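PDB 2QJV: inner membrane protein, which probably acts as a sugar isomerase of the KduI/IolB family, a cupin protein that binds nickel ions. Local coordinates for residues Arg119-Pro123 and Gln124-Val128; Arg202-Thr205 and Asp206-Leu210. The protein carries 2 engineered substitutions. All coordinates share one frame; numbering follows the deposited sequence.

Interaction 1 of 2, residues Arg119-Pro123 and Gln124-Val128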
loop_
_atom_site.group_PDB
_atom_site.type_symbol
_atom_site.label_atom_id
_atom_site.label_comp_id
_atom_site.label_asym_id
_atom_site.label_seq_id
_atom_site.Cartn_x
_atom_site.Cartn_y
_atom_site.Cartn_z
ATOM N N ARG A 119 0.592 37.215 -26.357
ATOM C CA ARG A 119 0.869 38.446 -25.608
ATOM C C ARG A 119 1.876 38.249 -24.487
ATOM O O ARG A 119 1.954 37.188 -23.885
ATOM C CB ARG A 119 -0.420 39.074 -25.022
ATOM C CG ARG A 119 -1.033 38.406 -23.830
ATOM C CD ARG A 119 -2.227 39.183 -23.287
ATOM N NE ARG A 119 -2.671 38.672 -21.977
ATOM C CZ ARG A 119 -3.436 37.605 -21.759
ATOM N NH1 ARG A 119 -3.893 36.832 -22.751
ATOM N NH2 ARG A 119 -3.736 37.291 -20.503
ATOM N N LEU A 120 2.626 39.307 -24.214
ATOM C CA LEU A 120 3.490 39.365 -23.082
ATOM C C LEU A 120 2.669 39.672 -21.824
ATOM O O LEU A 120 1.767 40.502 -21.847
ATOM C CB LEU A 120 4.527 40.490 -23.235
ATOM C CG LEU A 120 5.649 40.596 -22.188
ATOM C CD1 LEU A 120 6.580 39.346 -22.178
ATOM C CD2 LEU A 120 6.453 41.886 -22.394
ATOM N N ILE A 121 2.969 38.964 -20.743
ATOM C CA ILE A 121 2.431 39.297 -19.417
ATOM C C ILE A 121 3.666 39.725 -18.620
ATOM O O ILE A 121 4.366 38.912 -18.016
ATOM C CB ILE A 121 1.675 38.156 -18.703
ATOM C CG1 ILE A 121 0.584 37.533 -19.600
ATOM C CG2 ILE A 121 1.101 38.700 -17.343
ATOM C CD1 ILE A 121 0.027 36.204 -19.078
ATOM N N SER A 122 3.938 41.019 -18.644
ATOM C CA SER A 122 5.078 41.569 -17.938
ATOM C C SER A 122 4.729 41.789 -16.455
ATOM O O SER A 122 3.563 41.685 -16.076
ATOM C CB SER A 122 5.511 42.878 -18.589
ATOM O OG SER A 122 4.675 43.952 -18.250
ATOM N N PRO A 123 5.740 42.057 -15.604
ATOM C CA PRO A 123 5.463 42.339 -14.192
ATOM C C PRO A 123 4.354 43.380 -13.950
ATOM O O PRO A 123 3.591 43.243 -13.001
ATOM C CB PRO A 123 6.823 42.847 -13.677
ATOM C CG PRO A 123 7.779 42.072 -14.461
ATOM C CD PRO A 123 7.185 42.017 -15.860
ATOM N N GLN A 124 4.262 44.376 -14.838
ATOM C CA GLN A 124 3.253 45.428 -14.792
ATOM C C GLN A 124 1.813 44.902 -15.023
ATOM O O GLN A 124 0.866 45.564 -14.652
ATOM C CB GLN A 124 3.599 46.560 -15.810
ATOM C CG GLN A 124 4.849 47.378 -15.445
ATOM C CD GLN A 124 6.171 46.587 -15.427
ATOM O OE1 GLN A 124 6.510 45.831 -16.371
ATOM N NE2 GLN A 124 6.935 46.775 -14.342
ATOM N N GLU A 125 1.660 43.734 -15.633
ATOM C CA GLU A 125 0.335 43.120 -15.828
ATOM C C GLU A 125 0.015 42.033 -14.795
ATOM O O GLU A 125 -1.027 41.415 -14.890
ATOM C CB GLU A 125 0.186 42.521 -17.237
ATOM C CG GLU A 125 -0.031 43.550 -18.365
ATOM C CD GLU A 125 1.246 44.112 -18.869
ATOM O OE1 GLU A 125 2.102 43.316 -19.314
ATOM O OE2 GLU A 125 1.383 45.361 -18.852
ATOM N N VAL A 126 0.913 41.797 -13.836
ATOM C CA VAL A 126 0.728 40.782 -12.785
ATOM C C VAL A 126 0.127 41.450 -11.557
ATOM O O VAL A 126 0.696 42.411 -11.050
ATOM C CB VAL A 126 2.080 40.129 -12.387
ATOM C CG1 VAL A 126 1.911 39.161 -11.187
ATOM C CG2 VAL A 126 2.750 39.460 -13.589
ATOM N N GLY A 127 -1.027 40.976 -11.086
ATOM C CA GLY A 127 -1.622 41.507 -9.869
ATOM C C GLY A 127 -0.872 40.992 -8.633
ATOM O O GLY A 127 -0.743 39.791 -8.461
ATOM N N VAL A 128 -0.366 41.916 -7.816
ATOM C CA VAL A 128 0.390 41.622 -6.595
ATOM C C VAL A 128 -0.526 41.853 -5.414
ATOM O O VAL A 128 -1.169 42.896 -5.322
ATOM C CB VAL A 128 1.656 42.492 -6.475
ATOM C CG1 VAL A 128 2.338 42.291 -5.119
ATOM C CG2 VAL A 128 2.638 42.230 -7.659
HETATM O O HOH W 1 2.768 44.308 -10.819
#
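Glu-125 folds back on Ser-122, three residues earlier, and takes its backbone N-H with the carboxylate: Ser-122 N lies 3.0 Å from Glu-125 OE1. That oxygen is met on its anti side, with the N-H tilted 30° from the carboxylate plane. The bend at chi2 (84°) turns the end of the Glu-125 chain back to Ser-122. Ser-122 OG sits 2.9 Å from the same OE1 and 3.2 Å from Gln-124 OE1; where its proton points is not settled. Two backbone bonds close the same turn: Glu-125 N donates to Ser-122 O at 2.8 Å, and Val-126 N to Pro-123 O at 3.2 Å. Both donors stand well above the carbonyl planes. The motif is thus a 3-10 turn whose glutamate carboxylate takes the N-H of the serine three residues back. It connects strand 119-121, at the edge of one antiparallel cupin sheet, to strand 127-131, at the edge of another. A water donates to both Pro-123 O and Val-126 O and so bridges the exit of the turn. On the apolar flank, Ile-121 CG2, anti to its own backbone N, rests 3.9 Å from Glu-125 CB and also touches Val-126 CG2, the two branched chains meeting at about a right angle. Further out, Ile-121 pairs through its backbone with Ser-86 next to strand 86-89, Pro-123 packs on Tyr-85, and Val-126 reaches His-141 of strand 138-142. Gly-127 then takes up backbone bonding with Asn-142.

Interaction 2 of 2, residues Arg202-Thr205 and Asp206-Leu210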
loop_
_atom_site.group_PDB
_atom_site.type_symbol
_atom_site.label_atom_id
_atom_site.label_comp_id
_atom_site.label_asym_id
_atom_site.label_seq_id
_atom_site.Cartn_x
_atom_site.Cartn_y
_atom_site.Cartn_z
ATOM N N ARG A 202 -0.640 18.345 2.361
ATOM C CA ARG A 202 -1.622 17.309 2.585
ATOM C C ARG A 202 -2.795 17.517 1.622
ATOM O O ARG A 202 -3.346 18.602 1.546
ATOM C CB ARG A 202 -2.101 17.347 4.041
ATOM C CG ARG A 202 -3.115 16.313 4.402
ATOM C CD ARG A 202 -3.837 16.670 5.659
ATOM N NE ARG A 202 -4.840 15.694 6.014
ATOM C CZ ARG A 202 -5.792 15.897 6.902
ATOM N NH1 ARG A 202 -5.960 17.098 7.477
ATOM N NH2 ARG A 202 -6.641 14.926 7.162
ATOM N N VAL A 203 -3.124 16.476 0.862
ATOM C CA VAL A 203 -4.279 16.455 -0.030
ATOM C C VAL A 203 -5.320 15.486 0.543
ATOM O O VAL A 203 -5.082 14.298 0.712
ATOM C CB VAL A 203 -3.881 16.133 -1.507
ATOM C CG1 VAL A 203 -5.135 16.068 -2.388
ATOM C CG2 VAL A 203 -2.895 17.197 -2.040
ATOM N N TYR A 204 -6.495 16.009 0.872
ATOM C CA TYR A 204 -7.511 15.216 1.533
ATOM C C TYR A 204 -8.958 15.662 1.279
ATOM O O TYR A 204 -9.242 16.846 1.096
ATOM C CB TYR A 204 -7.237 15.193 3.066
ATOM C CG TYR A 204 -7.423 16.539 3.798
ATOM C CD1 TYR A 204 -6.466 17.548 3.709
ATOM C CD2 TYR A 204 -8.575 16.792 4.560
ATOM C CE1 TYR A 204 -6.640 18.780 4.384
ATOM C CE2 TYR A 204 -8.730 17.977 5.231
ATOM C CZ TYR A 204 -7.733 18.974 5.148
ATOM O OH TYR A 204 -7.877 20.177 5.818
ATOM N N THR A 205 -9.860 14.698 1.324
ATOM C CA THR A 205 -11.275 14.933 1.186
ATOM C C THR A 205 -11.947 14.958 2.575
ATOM O O THR A 205 -11.399 14.484 3.581
ATOM C CB THR A 205 -11.934 13.844 0.292
ATOM O OG1 THR A 205 -11.660 12.548 0.844
ATOM C CG2 THR A 205 -11.425 13.908 -1.126
ATOM N N ASP A 206 -13.142 15.515 2.626
ATOM C CA ASP A 206 -13.950 15.491 3.832
ATOM C C ASP A 206 -14.148 14.083 4.431
ATOM O O ASP A 206 -14.089 13.930 5.627
ATOM C CB ASP A 206 -15.345 16.106 3.568
ATOM C CG ASP A 206 -15.314 17.620 3.488
ATOM O OD1 ASP A 206 -15.062 18.263 4.550
ATOM O OD2 ASP A 206 -15.585 18.143 2.365
ATOM N N ASP A 207 -14.396 13.066 3.604
ATOM C CA ASP A 207 -14.548 11.694 4.120
ATOM C C ASP A 207 -13.212 10.940 4.321
ATOM O O ASP A 207 -13.235 9.790 4.742
ATOM C CB ASP A 207 -15.523 10.866 3.246
ATOM C CG ASP A 207 -14.986 10.537 1.852
ATOM O OD1 ASP A 207 -13.849 10.930 1.472
ATOM O OD2 ASP A 207 -15.744 9.871 1.104
ATOM N N ARG A 208 -12.085 11.595 4.031
ATOM C CA ARG A 208 -10.741 11.021 4.178
ATOM C C ARG A 208 -10.502 9.792 3.279
ATOM O O ARG A 208 -9.546 9.040 3.507
ATOM C CB ARG A 208 -10.437 10.658 5.643
ATOM C CG ARG A 208 -10.852 11.697 6.675
ATOM C CD ARG A 208 -10.219 13.041 6.432
ATOM N NE ARG A 208 -10.742 14.056 7.350
ATOM C CZ ARG A 208 -10.321 14.253 8.598
ATOM N NH1 ARG A 208 -9.364 13.487 9.138
ATOM N NH2 ARG A 208 -10.894 15.208 9.322
ATOM N N SER A 209 -11.366 9.585 2.282
ATOM C CA SER A 209 -11.210 8.490 1.309
ATOM C C SER A 209 -9.916 8.725 0.525
ATOM O O SER A 209 -9.279 7.782 0.067
ATOM C CB SER A 209 -12.441 8.364 0.392
ATOM O OG SER A 209 -12.560 9.451 -0.508
ATOM N N LEU A 210 -9.549 10.007 0.377
ATOM C CA LEU A 210 -8.252 10.434 -0.072
ATOM C C LEU A 210 -7.684 11.222 1.119
ATOM O O LEU A 210 -8.359 12.121 1.650
ATOM C CB LEU A 210 -8.319 11.315 -1.338
ATOM C CG LEU A 210 -6.969 11.888 -1.831
ATOM C CD1 LEU A 210 -5.972 10.766 -2.215
ATOM C CD2 LEU A 210 -7.164 12.843 -2.983
#
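Thr-205 is held by Asp-207 through its hydroxyl and by Leu-210 through both hydroxyl and backbone. Its OG1 stands between the backbone N and the carbonyl carbon (chi1 56°) and gives its proton to Asp-207 OD1 at 2.8 Å, nearly along the carboxylate C-O axis. That oxygen also accepts Ser-209 N from above the carboxylate plane and Ser-209 OG from the syn side, so three donors hold it; the hydrogen bond from Ser-209 N, 2.9 Å from Asp-207 OD1, closes an Asx turn. The other carboxylate oxygen, OD2, reaches Thr-8 of the third subunit. Leu-210 brackets Thr-205 from the far end: Leu-210 O accepts Thr-205 N at 3.0 Å, and Leu-210 N returns a weak but straight bond to Thr-205 OG1 (3.3 Å). The leucine side chain lies across Thr-205 CG2 at about a right angle and puts CD2 3.9 Å from Val-203 CG1. Thr-205 O takes the N-H of Arg-208, whose positive phi (62°) swings the chain back. The whole is a beta hairpin loop, led by a type I turn at Thr-205 to Arg-208, joining antiparallel strands 198-204 and 211-217.

Overall arrangement
Interactions 1 and 2 lie on opposite sides of the chain's centre, their centres 35 Å apart and their nearest atoms about 24 Å apart, so they never touch. Both are short turns at strand ends, but they do different topological work: residues 119-128 carry the chain from one sheet into another, consistent with a two-cupin architecture, whereas residues 202-210 reverse it within a single sheet. Interaction 2 is also the one that meets neighbouring subunits; the second and third subunits of the assembly both reach it, and none reaches interaction 1. The side chain of Val-203, in interaction 2, lies about 9 Å from a bound nickel ion.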